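Local coordinates for protein transcription initiation factor IIB (Methanocaldococcus jannaschii, PDB 5O9J) that probably splices itself out of its host transcription factor as a mini-intein, using the HINT fold to join the flanking protein segments, at residues Ile11-Lys14 with Ile19-Val22. Sequence-based numbering, arbitrary orientation.
Sequences IIIK and IKVV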
ATOM      1  N   ILE A  11       6.906  -3.095  -6.148  1.00 32.12           N
ATOM      2  CA  ILE A  11       5.894  -2.641  -7.084  1.00 33.74           C
ATOM      3  C   ILE A  11       6.309  -3.022  -8.481  1.00 31.51           C
ATOM      4  O   ILE A  11       7.495  -3.133  -8.779  1.00 30.55           O
ATOM      5  CB  ILE A  11       5.680  -1.113  -7.071  1.00 28.94           C
ATOM      6  CG1 ILE A  11       7.023  -0.386  -7.071  1.00 33.45           C
ATOM      7  CG2 ILE A  11       4.863  -0.691  -5.894  1.00 35.59           C
ATOM      8  CD1 ILE A  11       6.883   1.115  -6.969  1.00 35.45           C
ATOM      9  N   ILE A  12       5.315  -3.180  -9.340  1.00 30.56           N
ATOM     10  CA  ILE A  12       5.542  -3.537 -10.722  1.00 32.82           C
ATOM     11  C   ILE A  12       5.357  -2.271 -11.522  1.00 30.34           C
ATOM     12  O   ILE A  12       4.287  -1.673 -11.491  1.00 34.75           O
ATOM     13  CB  ILE A  12       4.563  -4.659 -11.189  1.00 27.63           C
ATOM     14  CG1 ILE A  12       4.807  -5.942 -10.389  1.00 32.86           C
ATOM     15  CG2 ILE A  12       4.721  -4.923 -12.668  1.00 30.76           C
ATOM     16  CD1 ILE A  12       3.618  -6.911 -10.360  1.00 27.99           C
ATOM     17  N   ILE A  13       6.398  -1.837 -12.224  1.00 34.36           N
ATOM     18  CA  ILE A  13       6.331  -0.546 -12.895  1.00 33.86           C
ATOM     19  C   ILE A  13       6.720  -0.575 -14.358  1.00 40.17           C
ATOM     20  O   ILE A  13       7.330  -1.529 -14.839  1.00 35.83           O
ATOM     21  CB  ILE A  13       7.246   0.500 -12.211  1.00 31.84           C
ATOM     22  CG1 ILE A  13       8.713   0.060 -12.284  1.00 35.69           C
ATOM     23  CG2 ILE A  13       6.828   0.719 -10.775  1.00 30.58           C
ATOM     24  CD1 ILE A  13       9.693   1.106 -11.755  1.00 35.01           C
ATOM     25  N   LYS A  14       6.344   0.498 -15.049  1.00 40.00           N
ATOM     26  CA  LYS A  14       6.934   0.871 -16.328  1.00 46.66           C
ATOM     27  C   LYS A  14       7.707   2.168 -16.146  1.00 47.57           C
ATOM     28  O   LYS A  14       7.123   3.180 -15.754  1.00 46.56           O
ATOM     29  CB  LYS A  14       5.868   1.061 -17.406  1.00 47.36           C
ATOM     30  CG  LYS A  14       5.600  -0.141 -18.270  1.00 44.67           C
ATOM     31  CD  LYS A  14       4.915   0.318 -19.537  1.00 47.44           C
ATOM     32  CE  LYS A  14       4.201  -0.810 -20.236  1.00 50.69           C
ATOM     33  NZ  LYS A  14       3.545  -0.314 -21.479  1.00 57.18           N
ATOM     34  N   ILE A  19       9.261  -2.126 -18.367  1.00 44.23           N
ATOM     35  CA  ILE A  19       8.755  -2.835 -17.203  1.00 46.87           C
ATOM     36  C   ILE A  19       9.865  -3.316 -16.287  1.00 48.31           C
ATOM     37  O   ILE A  19      10.907  -3.764 -16.759  1.00 55.07           O
ATOM     38  CB  ILE A  19       7.911  -4.055 -17.650  1.00 47.11           C
ATOM     39  CG1 ILE A  19       6.714  -3.593 -18.476  1.00 40.82           C
ATOM     40  CG2 ILE A  19       7.438  -4.875 -16.464  1.00 40.52           C
ATOM     41  CD1 ILE A  19       5.944  -4.729 -19.075  1.00 42.47           C
ATOM     42  N   LYS A  20       9.636  -3.222 -14.978  1.00 44.73           N
ATOM     43  CA  LYS A  20      10.550  -3.786 -13.986  1.00 43.19           C
ATOM     44  C   LYS A  20       9.839  -3.928 -12.648  1.00 34.60           C
ATOM     45  O   LYS A  20       8.741  -3.392 -12.465  1.00 32.25           O
ATOM     46  CB  LYS A  20      11.813  -2.926 -13.845  1.00 42.30           C
ATOM     47  CG  LYS A  20      11.563  -1.440 -13.902  1.00 41.12           C
ATOM     48  CD  LYS A  20      12.866  -0.651 -14.006  1.00 51.31           C
ATOM     49  CE  LYS A  20      13.505  -0.803 -15.375  1.00 54.04           C
ATOM     50  NZ  LYS A  20      14.455   0.313 -15.655  1.00 51.84           N
ATOM     51  N   VAL A  21      10.457  -4.671 -11.733  1.00 31.78           N
ATOM     52  CA  VAL A  21       9.872  -4.963 -10.429  1.00 34.10           C
ATOM     53  C   VAL A  21      10.831  -4.529  -9.328  1.00 36.38           C
ATOM     54  O   VAL A  21      11.922  -5.087  -9.195  1.00 38.64           O
ATOM     55  CB  VAL A  21       9.567  -6.456 -10.255  1.00 36.84           C
ATOM     56  CG1 VAL A  21       8.862  -6.694  -8.921  1.00 33.81           C
ATOM     57  CG2 VAL A  21       8.739  -6.979 -11.411  1.00 34.21           C
ATOM     58  N   VAL A  22      10.434  -3.525  -8.546  1.00 35.46           N
ATOM     59  CA  VAL A  22      11.371  -2.854  -7.650  1.00 33.57           C
ATOM     60  C   VAL A  22      10.783  -2.507  -6.278  1.00 35.32           C
ATOM     61  O   VAL A  22       9.574  -2.365  -6.129  1.00 34.39           O
ATOM     62  CB  VAL A  22      11.902  -1.532  -8.288  1.00 32.90           C
ATOM     63  CG1 VAL A  22      12.527  -1.791  -9.659  1.00 32.74           C
ATOM     64  CG2 VAL A  22      10.784  -0.505  -8.405  1.00 27.29           C
TER
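The carbonyl O of Ile-13 accepts a bond from Lys-20 N at 2.9 Å and also a CA-H contact from Ile-19 CA at 3.1 Å. Lys-20 N sits 25° off the plane of that carbonyl. In return, Ile-13 N donates to Lys-20 O at 2.8 Å in a nearly straight bond, 178° at the hydrogen. Ile-11 and Val-22 form the second hydrogen-bonded pair, again with one bond each way. Ile-12 with Val-21 and Lys-14 with Ile-19 are the non-hydrogen-bonded pairs of this antiparallel hairpin.

Ile-13 carries the packing on one face. With chi1 at 62°, its CG1 is tucked between its own backbone N and C, which brings it to within 3.6 Å of Lys-20 CG. Ile-13 CD1 runs on to Val-22 CG2 at 3.9 Å, the two side chains meeting at about a right angle. Val-22 CG2 also meets Ile-11 CG1 at 4.0 Å. Leu-27 of helix 24-33 touches Ile-11, Ile-13 and Val-22. Cutting Ile-13 back to an alanine removes CG1 and CD1, which would probably open a gap beside Leu-27 and take from Lys-20 CG and Val-22 CG2 the partner they share.

On the other face, Lys-14 CG lies against Ile-19 CG1 at 3.6 Å. Ile-12 and Val-21 point the same way, and Ile-12 CG1 comes to 4.2 Å from Val-21 CG2. Phe-65 touches Ile-12, Lys-14 and Ile-19.

Strand 18-23 is an outermost strand of its sheet within this chain, and strand 10-15 lies between it and strand 52-57, in this HINT-fold mini-intein. Backbone bonds thus set the pairing of the hairpin, while its aliphatic Ile-11, Ile-13 and Val-22 face fastens it to the helix.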